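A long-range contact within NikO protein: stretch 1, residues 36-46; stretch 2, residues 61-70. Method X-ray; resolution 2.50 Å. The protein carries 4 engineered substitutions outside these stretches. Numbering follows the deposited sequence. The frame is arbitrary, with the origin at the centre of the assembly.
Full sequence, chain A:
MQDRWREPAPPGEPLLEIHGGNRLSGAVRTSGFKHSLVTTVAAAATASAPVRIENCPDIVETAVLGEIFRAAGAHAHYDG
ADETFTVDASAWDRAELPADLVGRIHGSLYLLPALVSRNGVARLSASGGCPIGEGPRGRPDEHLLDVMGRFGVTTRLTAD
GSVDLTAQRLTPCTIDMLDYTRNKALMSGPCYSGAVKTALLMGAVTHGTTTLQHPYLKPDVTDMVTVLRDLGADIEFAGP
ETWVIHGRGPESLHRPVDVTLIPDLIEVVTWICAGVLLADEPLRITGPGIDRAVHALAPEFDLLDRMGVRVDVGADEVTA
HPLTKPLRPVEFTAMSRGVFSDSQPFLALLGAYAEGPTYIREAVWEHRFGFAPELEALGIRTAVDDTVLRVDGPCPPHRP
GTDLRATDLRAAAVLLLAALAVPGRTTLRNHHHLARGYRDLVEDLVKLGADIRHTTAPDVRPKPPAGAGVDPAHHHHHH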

ATOM      1  N   SER A  36      13.158 -12.104  19.425  1.00 13.38           N
ATOM      2  CA  SER A  36      14.127 -13.185  19.256  1.00 12.98           C
ATOM      3  C   SER A  36      14.432 -13.835  20.598  1.00 15.97           C
ATOM      4  O   SER A  36      14.680 -15.038  20.677  1.00 14.13           O
ATOM      5  CB  SER A  36      15.419 -12.667  18.626  1.00 14.09           C
ATOM      6  OG  SER A  36      15.226 -12.335  17.264  1.00 31.01           O
ATOM      7  N   LEU A  37      14.421 -13.022  21.649  1.00 11.70           N
ATOM      8  CA  LEU A  37      14.617 -13.514  23.005  1.00 10.70           C
ATOM      9  C   LEU A  37      13.532 -14.517  23.373  1.00 13.39           C
ATOM     10  O   LEU A  37      13.815 -15.570  23.942  1.00 14.97           O
ATOM     11  CB  LEU A  37      14.610 -12.350  23.994  1.00 10.92           C
ATOM     12  CG  LEU A  37      14.494 -12.719  25.473  1.00 15.18           C
ATOM     13  CD1 LEU A  37      15.673 -13.564  25.920  1.00  9.93           C
ATOM     14  CD2 LEU A  37      14.385 -11.466  26.314  1.00 19.27           C
ATOM     15  N   VAL A  38      12.292 -14.180  23.040  1.00 14.87           N
ATOM     16  CA  VAL A  38      11.154 -15.050  23.313  1.00 11.63           C
ATOM     17  C   VAL A  38      11.294 -16.395  22.607  1.00 14.93           C
ATOM     18  O   VAL A  38      11.147 -17.448  23.227  1.00 18.29           O
ATOM     19  CB  VAL A  38       9.828 -14.389  22.884  1.00 17.58           C
ATOM     20  CG1 VAL A  38       8.696 -15.405  22.881  1.00  9.06           C
ATOM     21  CG2 VAL A  38       9.503 -13.211  23.794  1.00 12.52           C
ATOM     22  N   THR A  39      11.592 -16.354  21.312  1.00 13.02           N
ATOM     23  CA  THR A  39      11.692 -17.569  20.510  1.00 14.39           C
ATOM     24  C   THR A  39      12.908 -18.419  20.877  1.00 13.00           C
ATOM     25  O   THR A  39      12.865 -19.644  20.787  1.00 14.26           O
ATOM     26  CB  THR A  39      11.717 -17.253  19.004  1.00 11.82           C
ATOM     27  OG1 THR A  39      12.750 -16.299  18.731  1.00 17.86           O
ATOM     28  CG2 THR A  39      10.380 -16.685  18.559  1.00 15.30           C
ATOM     29  N   THR A  40      13.990 -17.766  21.288  1.00 14.16           N
ATOM     30  CA  THR A  40      15.189 -18.479  21.714  1.00 13.24           C
ATOM     31  C   THR A  40      14.931 -19.203  23.032  1.00 14.05           C
ATOM     32  O   THR A  40      15.318 -20.359  23.207  1.00 12.30           O
ATOM     33  CB  THR A  40      16.389 -17.528  21.878  1.00 12.06           C
ATOM     34  OG1 THR A  40      16.645 -16.861  20.637  1.00 16.46           O
ATOM     35  CG2 THR A  40      17.631 -18.300  22.299  1.00  9.67           C
ATOM     36  N   VAL A  41      14.269 -18.513  23.954  1.00 12.17           N
ATOM     37  CA  VAL A  41      13.897 -19.096  25.236  1.00 10.33           C
ATOM     38  C   VAL A  41      12.874 -20.211  25.036  1.00 13.32           C
ATOM     39  O   VAL A  41      12.946 -21.259  25.681  1.00 12.24           O
ATOM     40  CB  VAL A  41      13.336 -18.023  26.196  1.00 13.71           C
ATOM     41  CG1 VAL A  41      12.623 -18.663  27.374  1.00 14.72           C
ATOM     42  CG2 VAL A  41      14.453 -17.109  26.678  1.00 11.93           C
ATOM     43  N   ALA A  42      11.931 -19.982  24.126  1.00 15.68           N
ATOM     44  CA  ALA A  42      10.905 -20.972  23.811  1.00 13.43           C
ATOM     45  C   ALA A  42      11.531 -22.256  23.280  1.00 11.68           C
ATOM     46  O   ALA A  42      11.104 -23.357  23.626  1.00 12.21           O
ATOM     47  CB  ALA A  42       9.915 -20.409  22.805  1.00 11.85           C
ATOM     48  N   ALA A  43      12.549 -22.105  22.438  1.00  8.41           N
ATOM     49  CA  ALA A  43      13.270 -23.248  21.894  1.00 11.20           C
ATOM     50  C   ALA A  43      14.087 -23.933  22.983  1.00 12.09           C
ATOM     51  O   ALA A  43      14.264 -25.150  22.970  1.00 10.43           O
ATOM     52  CB  ALA A  43      14.169 -22.809  20.752  1.00 10.30           C
ATOM     53  N   ALA A  44      14.581 -23.137  23.926  1.00 12.85           N
ATOM     54  CA  ALA A  44      15.371 -23.655  25.037  1.00 15.29           C
ATOM     55  C   ALA A  44      14.509 -24.458  26.005  1.00 13.34           C
ATOM     56  O   ALA A  44      14.983 -25.398  26.641  1.00 14.24           O
ATOM     57  CB  ALA A  44      16.064 -22.515  25.767  1.00 10.67           C
ATOM     58  N   ALA A  45      13.237 -24.083  26.106  1.00 12.12           N
ATOM     59  CA  ALA A  45      12.310 -24.737  27.022  1.00 10.79           C
ATOM     60  C   ALA A  45      12.015 -26.174  26.606  1.00 19.14           C
ATOM     61  O   ALA A  45      11.554 -26.981  27.415  1.00 17.96           O
ATOM     62  CB  ALA A  45      11.020 -23.939  27.123  1.00 10.62           C
ATOM     63  N   THR A  46      12.278 -26.488  25.342  1.00 13.70           N
ATOM     64  CA  THR A  46      12.028 -27.824  24.818  1.00 18.64           C
ATOM     65  C   THR A  46      13.249 -28.721  24.984  1.00 16.31           C
ATOM     66  O   THR A  46      13.156 -29.942  24.855  1.00 13.07           O
ATOM     67  CB  THR A  46      11.674 -27.778  23.320  1.00 12.56           C
ATOM     68  OG1 THR A  46      12.851 -27.479  22.560  1.00 10.14           O
ATOM     69  CG2 THR A  46      10.615 -26.722  23.049  1.00  8.62           C
ATOM     70  N   GLU A  61      10.008  -9.035  29.789  1.00 24.88           N
ATOM     71  CA  GLU A  61      10.008 -10.398  29.264  1.00 24.63           C
ATOM     72  C   GLU A  61      11.120 -11.249  29.873  1.00 21.87           C
ATOM     73  O   GLU A  61      10.892 -12.393  30.260  1.00 17.70           O
ATOM     74  CB  GLU A  61      10.141 -10.382  27.738  1.00 22.29           C
ATOM     75  CG  GLU A  61       8.966  -9.746  27.008  1.00 33.12           C
ATOM     76  CD  GLU A  61       7.790 -10.691  26.858  1.00 41.63           C
ATOM     77  OE1 GLU A  61       8.001 -11.918  26.935  1.00 40.60           O
ATOM     78  OE2 GLU A  61       6.654 -10.209  26.663  1.00 40.80           O
ATOM     79  N   THR A  62      12.318 -10.678  29.959  1.00 20.93           N
ATOM     80  CA  THR A  62      13.474 -11.388  30.496  1.00 21.21           C
ATOM     81  C   THR A  62      13.251 -11.809  31.945  1.00 21.88           C
ATOM     82  O   THR A  62      13.555 -12.939  32.330  1.00 26.50           O
ATOM     83  CB  THR A  62      14.749 -10.527  30.425  1.00 21.74           C
ATOM     84  OG1 THR A  62      14.911 -10.013  29.099  1.00 22.08           O
ATOM     85  CG2 THR A  62      15.972 -11.350  30.801  1.00 18.56           C
ATOM     86  N   ALA A  63      12.712 -10.893  32.744  1.00 21.78           N
ATOM     87  CA  ALA A  63      12.473 -11.152  34.158  1.00 18.35           C
ATOM     88  C   ALA A  63      11.418 -12.234  34.362  1.00 22.17           C
ATOM     89  O   ALA A  63      11.619 -13.166  35.140  1.00 20.10           O
ATOM     90  CB  ALA A  63      12.067  -9.869  34.871  1.00 14.08           C
ATOM     91  N   VAL A  64      10.298 -12.108  33.655  1.00 15.80           N
ATOM     92  CA  VAL A  64       9.194 -13.052  33.800  1.00 16.85           C
ATOM     93  C   VAL A  64       9.569 -14.448  33.308  1.00 27.07           C
ATOM     94  O   VAL A  64       9.306 -15.440  33.989  1.00 24.00           O
ATOM     95  CB  VAL A  64       7.930 -12.566  33.066  1.00 25.70           C
ATOM     96  CG1 VAL A  64       6.794 -13.561  33.250  1.00 24.13           C
ATOM     97  CG2 VAL A  64       7.522 -11.191  33.571  1.00 26.78           C
ATOM     98  N   LEU A  65      10.184 -14.518  32.130  1.00 22.12           N
ATOM     99  CA  LEU A  65      10.637 -15.792  31.574  1.00 21.85           C
ATOM    100  C   LEU A  65      11.619 -16.479  32.515  1.00 19.07           C
ATOM    101  O   LEU A  65      11.599 -17.701  32.665  1.00 24.16           O
ATOM    102  CB  LEU A  65      11.285 -15.591  30.202  1.00 20.28           C
ATOM    103  CG  LEU A  65      10.348 -15.335  29.019  1.00 15.37           C
ATOM    104  CD1 LEU A  65      11.148 -15.045  27.759  1.00 18.74           C
ATOM    105  CD2 LEU A  65       9.419 -16.518  28.804  1.00 14.36           C
ATOM    106  N   GLY A  66      12.475 -15.684  33.148  1.00 18.76           N
ATOM    107  CA  GLY A  66      13.426 -16.203  34.112  1.00 20.44           C
ATOM    108  C   GLY A  66      12.730 -16.772  35.332  1.00 23.29           C
ATOM    109  O   GLY A  66      13.131 -17.809  35.860  1.00 28.49           O
ATOM    110  N   GLU A  67      11.679 -16.092  35.777  1.00 20.88           N
ATOM    111  CA  GLU A  67      10.910 -16.541  36.930  1.00 23.09           C
ATOM    112  C   GLU A  67      10.103 -17.790  36.595  1.00 22.05           C
ATOM    113  O   GLU A  67       9.972 -18.691  37.421  1.00 23.30           O
ATOM    114  CB  GLU A  67       9.989 -15.427  37.434  1.00 25.94           C
ATOM    115  CG  GLU A  67      10.724 -14.236  38.034  1.00 30.58           C
ATOM    116  CD  GLU A  67       9.792 -13.095  38.394  1.00 44.01           C
ATOM    117  OE1 GLU A  67       8.565 -13.249  38.219  1.00 42.95           O
ATOM    118  OE2 GLU A  67      10.286 -12.042  38.852  1.00 46.14           O
ATOM    119  N   ILE A  68       9.565 -17.836  35.379  1.00 23.20           N
ATOM    120  CA  ILE A  68       8.795 -18.990  34.922  1.00 23.45           C
ATOM    121  C   ILE A  68       9.651 -20.256  34.922  1.00 22.58           C
ATOM    122  O   ILE A  68       9.206 -21.319  35.357  1.00 21.86           O
ATOM    123  CB  ILE A  68       8.204 -18.755  33.514  1.00 22.50           C
ATOM    124  CG1 ILE A  68       7.098 -17.698  33.569  1.00 25.19           C
ATOM    125  CG2 ILE A  68       7.659 -20.050  32.932  1.00 15.67           C
ATOM    126  CD1 ILE A  68       6.495 -17.371  32.217  1.00 20.00           C
ATOM    127  N   PHE A  69      10.885 -20.129  34.443  1.00 23.25           N
ATOM    128  CA  PHE A  69      11.820 -21.249  34.413  1.00 23.09           C
ATOM    129  C   PHE A  69      12.099 -21.797  35.811  1.00 25.94           C
ATOM    130  O   PHE A  69      11.975 -22.998  36.051  1.00 26.35           O
ATOM    131  CB  PHE A  69      13.131 -20.832  33.742  1.00 18.85           C
ATOM    132  CG  PHE A  69      13.192 -21.152  32.276  1.00 18.46           C
ATOM    133  CD1 PHE A  69      12.283 -20.596  31.392  1.00 18.82           C
ATOM    134  CD2 PHE A  69      14.168 -22.002  31.781  1.00 15.84           C
ATOM    135  CE1 PHE A  69      12.340 -20.890  30.042  1.00 15.48           C
ATOM    136  CE2 PHE A  69      14.230 -22.299  30.433  1.00 16.00           C
ATOM    137  CZ  PHE A  69      13.315 -21.741  29.561  1.00 16.84           C
ATOM    138  N   ARG A  70      12.466 -20.911  36.731  1.00 26.90           N
ATOM    139  CA  ARG A  70      12.785 -21.313  38.097  1.00 22.57           C
ATOM    140  C   ARG A  70      11.565 -21.858  38.836  1.00 24.04           C
ATOM    141  O   ARG A  70      11.690 -22.734  39.692  1.00 24.49           O
ATOM    142  CB  ARG A  70      13.396 -20.146  38.874  1.00 19.09           C
ATOM    143  CG  ARG A  70      14.759 -19.704  38.364  1.00 22.92           C
ATOM    144  CD  ARG A  70      15.354 -18.623  39.252  1.00 26.99           C
ATOM    145  NE  ARG A  70      14.521 -17.424  39.291  1.00 28.97           N
ATOM    146  CZ  ARG A  70      14.676 -16.380  38.485  1.00 28.87           C
ATOM    147  NH1 ARG A  70      15.640 -16.383  37.572  1.00 24.59           N
ATOM    148  NH2 ARG A  70      13.871 -15.332  38.591  1.00 25.28           N
TER

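The closest approach between these two helices sets a methyl group against a hydroxyl: CD2 of Leu 37 lies 3.2 Å from OG1 of Thr 62. No hydrogen bond crosses between the stretches. The contact is held by apolar packing, and the polar atoms near it touch methyl groups. The N-to-C directions of helix 61-70 and the helix of stretch 1 differ by 12°, so the pair is nearly parallel, and the axes approach to 10.8 Å. That spacing is wide for two helices, and it leaves room for side chains of the size of leucine and phenylalanine between the backbones. The register follows the helical repeat: Leu 37 lies beside Thr 62, Val 41 beside Leu 65 and Ala 45 beside Phe 69, in steps of four along stretch 1 and of three then four along stretch 2. With so small an angle between the axes, the helices stay together over about two turns, yet the two stretches bury only 352 Å² in sum.

Val 41 is at the centre of the packing. Its CA-to-CB bond points toward the second helix, and the t rotamer places CG1 of Val 41 3.9 Å from CD1 of Leu 65 and 3.5 Å from CE1 of Phe 69. One methyl group thus touches residues a full turn apart. A branched, compact side chain suits this position, because it fills space close to its own backbone while the longer side chains reach across from the other helix. Leu 65, in its m,t rotamer, extends CD1 far enough to come within 4.4 Å of CA of Val 38 as well.

Phe 69 has the largest area covered by the opposing stretch. Its ring spans the gap near the end of the contact, where CZ of Phe 69 lies 4.0 Å from CB of Ala 45. Both Val 41 and Ala 45 meet the ring obliquely. The small methyl group of Ala 45 lies beside the ring tip, a small side chain paired with a large one.

At the other end the chemistry is mixed. The hydroxyl of Thr 62 that Leu 37 approaches so closely is hydrogen-bonded elsewhere in the structure, so its polar demand is met without help from Leu 37. Glu 61 brings OE1 to 3.7 Å from CG2 of Val 38. Here too the partner is a methyl group, which can offer van der Waals contact but no proton to the carboxylate.

Within each stretch, i to i+4 backbone bonds run along the helix. Val 41 N donates to Leu 37 O at 3.0 Å, and Phe 69 N to Leu 65 O at 3.1 Å, so residues that pack across the gap are also linked along their helices. Thr 40, out of reach of the second stretch, turns its hydroxyl back to its own helix: OG1 of Thr 40 donates to Ser 36 O at 2.7 Å. Such a bond lets a buried threonine satisfy its hydroxyl within a helix.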